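Local structure of amino acid ABC superfamily ATP binding cassette transporter, binding protein (Streptococcus pneumoniae, 4H5G) at residues A[101-112]-A[183-194]. The protein binds L-arginine, probably as the membrane-anchored substrate-binding component of an amino acid ABC transporter. Numbering follows the deposited sequence.
Unlike the reference sequence in segment 101-112: His108 (reference Arg).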
ATOM      1  N   ASN A 101       6.260  -8.258  -1.394  1.00 18.26           N
ATOM      2  CA  ASN A 101       6.935  -8.103  -0.106  1.00 22.27           C
ATOM      3  C   ASN A 101       6.241  -8.891   1.001  1.00 21.47           C
ATOM      4  O   ASN A 101       5.155  -9.445   0.797  1.00 21.46           O
ATOM      5  CB  ASN A 101       7.048  -6.620   0.268  1.00 18.22           C
ATOM      6  CG  ASN A 101       5.717  -5.926   0.286  1.00 23.26           C
ATOM      7  OD1 ASN A 101       5.371  -5.182  -0.640  1.00 21.00           O
ATOM      8  ND2 ASN A 101       4.941  -6.171   1.338  1.00 19.38           N
ATOM      9  N   LYS A 102       6.881  -8.942   2.162  1.00 22.92           N
ATOM     10  CA  LYS A 102       6.350  -9.644   3.322  1.00 20.23           C
ATOM     11  C   LYS A 102       5.469  -8.724   4.142  1.00 19.92           C
ATOM     12  O   LYS A 102       5.343  -7.536   3.845  1.00 19.97           O
ATOM     13  CB  LYS A 102       7.494 -10.139   4.206  1.00 29.56           C
ATOM     14  CG  LYS A 102       8.471 -11.040   3.483  1.00 35.84           C
ATOM     15  CD  LYS A 102       7.774 -12.285   2.987  1.00 47.95           C
ATOM     16  CE  LYS A 102       8.759 -13.226   2.322  1.00 61.09           C
ATOM     17  NZ  LYS A 102       9.918 -13.498   3.216  1.00 61.84           N
ATOM     18  N   ILE A 103       4.855  -9.285   5.179  1.00 18.98           N
ATOM     19  CA  ILE A 103       4.010  -8.516   6.078  0.50 17.58           C
ATOM     20  C   ILE A 103       4.581  -8.656   7.491  1.00 19.81           C
ATOM     21  O   ILE A 103       4.980  -9.744   7.904  1.00 22.34           O
ATOM     22  CB  ILE A 103       2.553  -8.993   5.986  0.50 21.98           C
ATOM     23  CG1 ILE A 103       2.120  -8.957   4.514  0.50 26.78           C
ATOM     24  CG2 ILE A 103       1.659  -8.149   6.883  0.50 20.56           C
ATOM     25  CD1 ILE A 103       0.733  -9.445   4.228  0.50 24.10           C
ATOM     26  N   SER A 104       4.641  -7.536   8.207  1.00 19.68           N
ATOM     27  CA  SER A 104       5.359  -7.457   9.472  1.00 22.64           C
ATOM     28  C   SER A 104       4.576  -6.740  10.547  1.00 20.66           C
ATOM     29  O   SER A 104       3.564  -6.091  10.272  1.00 20.71           O
ATOM     30  CB  SER A 104       6.668  -6.692   9.264  1.00 24.93           C
ATOM     31  OG  SER A 104       7.442  -7.263   8.239  1.00 31.00           O
ATOM     32  N   PHE A 105       5.078  -6.826  11.776  1.00 20.67           N
ATOM     33  CA  PHE A 105       4.519  -6.042  12.870  1.00 20.63           C
ATOM     34  C   PHE A 105       5.515  -4.956  13.245  1.00 22.36           C
ATOM     35  O   PHE A 105       6.709  -5.223  13.388  1.00 23.44           O
ATOM     36  CB  PHE A 105       4.280  -6.926  14.101  1.00 19.82           C
ATOM     37  CG  PHE A 105       3.158  -7.908  13.941  1.00 19.87           C
ATOM     38  CD1 PHE A 105       1.857  -7.529  14.195  1.00 21.51           C
ATOM     39  CD2 PHE A 105       3.403  -9.214  13.562  1.00 22.20           C
ATOM     40  CE1 PHE A 105       0.821  -8.437  14.060  1.00 24.87           C
ATOM     41  CE2 PHE A 105       2.365 -10.123  13.418  1.00 26.11           C
ATOM     42  CZ  PHE A 105       1.078  -9.731  13.672  1.00 27.50           C
ATOM     43  N   LEU A 106       5.024  -3.734  13.391  1.00 20.46           N
ATOM     44  CA  LEU A 106       5.815  -2.640  13.941  1.00 20.91           C
ATOM     45  C   LEU A 106       5.550  -2.605  15.443  1.00 20.93           C
ATOM     46  O   LEU A 106       4.391  -2.634  15.874  1.00 20.99           O
ATOM     47  CB  LEU A 106       5.383  -1.315  13.296  1.00 17.83           C
ATOM     48  CG  LEU A 106       6.190  -0.073  13.687  1.00 21.49           C
ATOM     49  CD1 LEU A 106       7.607  -0.120  13.101  1.00 22.53           C
ATOM     50  CD2 LEU A 106       5.459   1.211  13.224  1.00 19.93           C
ATOM     51  N   VAL A 107       6.624  -2.568  16.239  1.00 20.50           N
ATOM     52  CA  VAL A 107       6.528  -2.545  17.699  1.00 20.45           C
ATOM     53  C   VAL A 107       7.505  -1.519  18.281  1.00 21.75           C
ATOM     54  O   VAL A 107       8.298  -0.919  17.560  1.00 25.20           O
ATOM     55  CB  VAL A 107       6.853  -3.935  18.320  1.00 22.78           C
ATOM     56  CG1 VAL A 107       5.820  -4.991  17.903  1.00 22.77           C
ATOM     57  CG2 VAL A 107       8.294  -4.384  17.948  1.00 23.52           C
ATOM     58  N   HIS A 108       7.443  -1.330  19.590  1.00 22.35           N
ATOM     59  CA  HIS A 108       8.455  -0.535  20.281  1.00 22.41           C
ATOM     60  C   HIS A 108       9.769  -1.301  20.275  1.00 25.17           C
ATOM     61  O   HIS A 108       9.779  -2.529  20.426  1.00 27.52           O
ATOM     62  CB  HIS A 108       8.026  -0.250  21.720  1.00 20.77           C
ATOM     63  CG  HIS A 108       6.925   0.754  21.831  1.00 29.16           C
ATOM     64  ND1 HIS A 108       7.156   2.114  21.846  1.00 28.88           N
ATOM     65  CD2 HIS A 108       5.583   0.599  21.926  1.00 29.09           C
ATOM     66  CE1 HIS A 108       6.002   2.751  21.951  1.00 25.90           C
ATOM     67  NE2 HIS A 108       5.030   1.854  21.997  1.00 30.23           N
ATOM     68  N   LYS A 109      10.876  -0.584  20.107  1.00 30.68           N
ATOM     69  CA  LYS A 109      12.206  -1.198  20.141  1.00 34.40           C
ATOM     70  C   LYS A 109      12.415  -2.005  21.419  1.00 31.35           C
ATOM     71  O   LYS A 109      13.013  -3.081  21.389  1.00 30.21           O
ATOM     72  CB  LYS A 109      13.278  -0.111  20.007  1.00 36.61           C
ATOM     73  CG  LYS A 109      14.675  -0.617  19.664  1.00 46.13           C
ATOM     74  CD  LYS A 109      15.579   0.541  19.226  1.00 59.05           C
ATOM     75  CE  LYS A 109      15.129   1.120  17.888  1.00 67.77           C
ATOM     76  NZ  LYS A 109      15.792   2.423  17.588  1.00 73.42           N
ATOM     77  N   ALA A 110      11.907  -1.499  22.545  1.00 24.93           N
ATOM     78  CA  ALA A 110      12.105  -2.172  23.831  1.00 25.94           C
ATOM     79  C   ALA A 110      11.365  -3.509  23.900  1.00 28.80           C
ATOM     80  O   ALA A 110      11.616  -4.309  24.802  1.00 31.00           O
ATOM     81  CB  ALA A 110      11.688  -1.263  24.990  1.00 28.04           C
ATOM     82  N   ASP A 111      10.462  -3.745  22.945  1.00 22.94           N
ATOM     83  CA  ASP A 111       9.606  -4.932  22.956  1.00 27.63           C
ATOM     84  C   ASP A 111       9.988  -5.975  21.919  1.00 29.37           C
ATOM     85  O   ASP A 111       9.279  -6.968  21.756  1.00 28.11           O
ATOM     86  CB  ASP A 111       8.142  -4.541  22.715  1.00 22.59           C
ATOM     87  CG  ASP A 111       7.499  -3.891  23.919  1.00 23.62           C
ATOM     88  OD1 ASP A 111       8.042  -4.016  25.043  1.00 25.00           O
ATOM     89  OD2 ASP A 111       6.430  -3.267  23.732  1.00 24.38           O
ATOM     90  N   VAL A 112      11.090  -5.756  21.214  1.00 29.41           N
ATOM     91  CA  VAL A 112      11.504  -6.711  20.184  1.00 31.99           C
ATOM     92  C   VAL A 112      11.793  -8.093  20.777  1.00 32.05           C
ATOM     93  O   VAL A 112      11.446  -9.114  20.183  1.00 35.97           O
ATOM     94  CB  VAL A 112      12.706  -6.198  19.371  1.00 34.84           C
ATOM     95  CG1 VAL A 112      13.209  -7.268  18.405  1.00 41.77           C
ATOM     96  CG2 VAL A 112      12.317  -4.946  18.602  1.00 33.21           C
ATOM     97  N   ALA A 183      12.854   6.932  16.266  0.50 28.56           N
ATOM     98  CA  ALA A 183      13.779   6.359  17.254  0.50 28.20           C
ATOM     99  C   ALA A 183      13.313   5.121  18.041  0.50 33.25           C
ATOM    100  O   ALA A 183      14.079   4.169  18.218  0.50 32.54           O
ATOM    101  CB  ALA A 183      14.245   7.449  18.224  0.50 31.20           C
ATOM    102  N   GLY A 184      12.077   5.146  18.533  0.50 31.24           N
ATOM    103  CA  GLY A 184      11.621   4.143  19.488  0.50 32.87           C
ATOM    104  C   GLY A 184      10.957   2.913  18.903  0.50 32.33           C
ATOM    105  O   GLY A 184      10.426   2.083  19.639  0.50 28.49           O
ATOM    106  N   LEU A 185      11.024   2.784  17.581  1.00 28.33           N
ATOM    107  CA  LEU A 185      10.249   1.778  16.847  1.00 25.74           C
ATOM    108  C   LEU A 185      11.133   0.754  16.149  1.00 27.26           C
ATOM    109  O   LEU A 185      12.286   1.033  15.813  1.00 32.76           O
ATOM    110  CB  LEU A 185       9.316   2.447  15.834  1.00 24.65           C
ATOM    111  CG  LEU A 185       8.408   3.502  16.475  1.00 27.95           C
ATOM    112  CD1 LEU A 185       7.514   4.193  15.437  1.00 28.84           C
ATOM    113  CD2 LEU A 185       7.569   2.885  17.588  1.00 29.43           C
ATOM    114  N   ALA A 186      10.582  -0.436  15.929  1.00 24.94           N
ATOM    115  CA  ALA A 186      11.336  -1.516  15.314  1.00 24.31           C
ATOM    116  C   ALA A 186      10.402  -2.526  14.681  1.00 24.43           C
ATOM    117  O   ALA A 186       9.223  -2.568  14.995  1.00 23.79           O
ATOM    118  CB  ALA A 186      12.227  -2.191  16.348  1.00 27.63           C
ATOM    119  N   VAL A 187      10.939  -3.341  13.788  1.00 23.78           N
ATOM    120  CA  VAL A 187      10.162  -4.419  13.191  1.00 23.28           C
ATOM    121  C   VAL A 187      10.314  -5.671  14.054  1.00 27.65           C
ATOM    122  O   VAL A 187      11.431  -6.076  14.367  1.00 27.42           O
ATOM    123  CB  VAL A 187      10.646  -4.686  11.765  1.00 27.75           C
ATOM    124  CG1 VAL A 187       9.817  -5.797  11.110  1.00 26.89           C
ATOM    125  CG2 VAL A 187      10.596  -3.392  10.939  1.00 24.05           C
ATOM    126  N   ALA A 188       9.191  -6.274  14.447  1.00 24.29           N
ATOM    127  CA  ALA A 188       9.202  -7.484  15.280  1.00 24.15           C
ATOM    128  C   ALA A 188       9.840  -8.636  14.508  1.00 25.71           C
ATOM    129  O   ALA A 188       9.818  -8.641  13.284  1.00 27.05           O
ATOM    130  CB  ALA A 188       7.793  -7.840  15.708  1.00 28.25           C
ATOM    131  N   THR A 189      10.399  -9.613  15.224  1.00 26.11           N
ATOM    132  CA  THR A 189      11.030 -10.773  14.583  1.00 29.26           C
ATOM    133  C   THR A 189      10.035 -11.895  14.299  1.00 42.39           C
ATOM    134  O   THR A 189      10.412 -12.949  13.789  1.00 46.58           O
ATOM    135  CB  THR A 189      12.157 -11.356  15.443  1.00 30.09           C
ATOM    136  OG1 THR A 189      11.630 -11.725  16.724  1.00 34.86           O
ATOM    137  CG2 THR A 189      13.280 -10.344  15.633  1.00 35.19           C
ATOM    138  N   VAL A 190       8.776 -11.673  14.653  1.00 30.24           N
ATOM    139  CA  VAL A 190       7.741 -12.685  14.466  1.00 38.99           C
ATOM    140  C   VAL A 190       6.867 -12.239  13.310  1.00 27.47           C
ATOM    141  O   VAL A 190       6.619 -11.052  13.162  1.00 28.09           O
ATOM    142  CB  VAL A 190       6.881 -12.822  15.751  1.00 40.81           C
ATOM    143  CG1 VAL A 190       6.327 -11.463  16.194  1.00 45.63           C
ATOM    144  CG2 VAL A 190       5.770 -13.815  15.553  1.00 49.43           C
ATOM    145  N   SER A 191       6.418 -13.171  12.476  1.00 30.97           N
ATOM    146  CA  SER A 191       5.480 -12.809  11.415  1.00 27.97           C
ATOM    147  C   SER A 191       4.407 -13.875  11.219  1.00 33.35           C
ATOM    148  O   SER A 191       4.613 -15.047  11.530  1.00 33.50           O
ATOM    149  CB  SER A 191       6.212 -12.515  10.104  1.00 37.44           C
ATOM    150  OG  SER A 191       6.914 -13.645   9.645  1.00 38.78           O
ATOM    151  N   LEU A 192       3.254 -13.453  10.717  1.00 26.84           N
ATOM    152  CA  LEU A 192       2.152 -14.375  10.469  1.00 36.79           C
ATOM    153  C   LEU A 192       2.424 -15.219   9.232  1.00 43.11           C
ATOM    154  O   LEU A 192       3.270 -14.875   8.414  1.00 41.07           O
ATOM    155  CB  LEU A 192       0.833 -13.608  10.318  1.00 27.60           C
ATOM    156  CG  LEU A 192       0.324 -13.053  11.648  1.00 32.17           C
ATOM    157  CD1 LEU A 192      -1.060 -12.461  11.515  1.00 27.05           C
ATOM    158  CD2 LEU A 192       0.299 -14.158  12.682  1.00 46.15           C
ATOM    159  N   LYS A 193       1.707 -16.332   9.105  1.00 50.26           N
ATOM    160  CA  LYS A 193       1.787 -17.158   7.903  1.00 57.64           C
ATOM    161  C   LYS A 193       1.134 -16.392   6.760  1.00 56.50           C
ATOM    162  O   LYS A 193      -0.005 -15.949   6.892  1.00 59.10           O
ATOM    163  CB  LYS A 193       1.057 -18.479   8.141  1.00 66.70           C
ATOM    164  CG  LYS A 193       0.927 -19.349   6.904  1.00 71.52           C
ATOM    165  CD  LYS A 193       0.088 -20.591   7.171  1.00 77.10           C
ATOM    166  CE  LYS A 193       0.909 -21.698   7.804  1.00 78.83           C
ATOM    167  NZ  LYS A 193       0.199 -23.006   7.707  1.00 77.83           N
ATOM    168  N   MET A 194       1.833 -16.214   5.641  1.00 62.86           N
ATOM    169  CA  MET A 194       1.268 -15.378   4.572  1.00 65.75           C
ATOM    170  C   MET A 194       0.761 -16.087   3.302  1.00 72.98           C
ATOM    171  O   MET A 194       1.357 -17.058   2.823  1.00 63.75           O
ATOM    172  CB  MET A 194       2.184 -14.198   4.227  1.00 65.33           C
ATOM    173  CG  MET A 194       3.531 -14.555   3.630  1.00 71.67           C
ATOM    174  SD  MET A 194       4.328 -13.054   3.015  1.00 99.13           S
ATOM    175  CE  MET A 194       2.915 -12.196   2.327  1.00 48.06           C
TER
HETATM  176  O   HOH W   1       3.223 -10.897   9.672  1.00 27.38           O
HETATM  177  O   HOH W   2       7.331  -8.749  12.040  1.00 23.07           O
HETATM  178  O   HOH W   3      13.970   2.995  15.285  1.00 36.65           O
HETATM  179  O   HOH W   4      11.121   1.432  22.950  1.00 27.84           O
HETATM  180  O   HOH W   5       9.813  -9.292  17.998  1.00 28.88           O
HETATM  181  O   HOH W   6      13.116 -11.128  18.995  1.00 39.21           O
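Water 2 is held by three backbone groups where the strands part: it accepts from Phe105 N and donates to Ala188 O and to Val190 O, the last at 2.7 Å. Next to it Ala188 N gives Phe105 O a nearly straight bond of 2.9 Å. Val107 and Ala186 form the hydrogen-bonded antiparallel pair, with Val107 N 2.9 Å from Ala186 O and the return bond from Ala186 N more bent (150°). Beyond it, Lys109 N bonds to Gly184 O in the conformer described, and Lys109 NZ gives a bond to water 3, which donates to Leu185 O. Past Ala188 segment 183-194 drifts off, and water 1 spans the gap from Ile103 O to Leu192 N.

Side chains pack on both faces. Phe105 meets Leu192 CG with CZ at its ring edge, 4.0 Å away, while Val190 O lies in the ring plane near CD2; the ring also stacks with His169 and touches helix 118-122. Ala186 CB packs on Val112 CG2 at 3.6 Å. On the other face Val187 CG1 touches Ser104 CB, and Leu106 has CG anti to the backbone N (chi1 -176°), which brings CD1 within 3.5 Å of Ala186 O; helix 172-181 touches Leu106 and Val187. Strand 185-187 forms the edge of a five-stranded mixed sheet, beside antiparallel 103-108, in one lobe of a type II periplasmic binding protein fold.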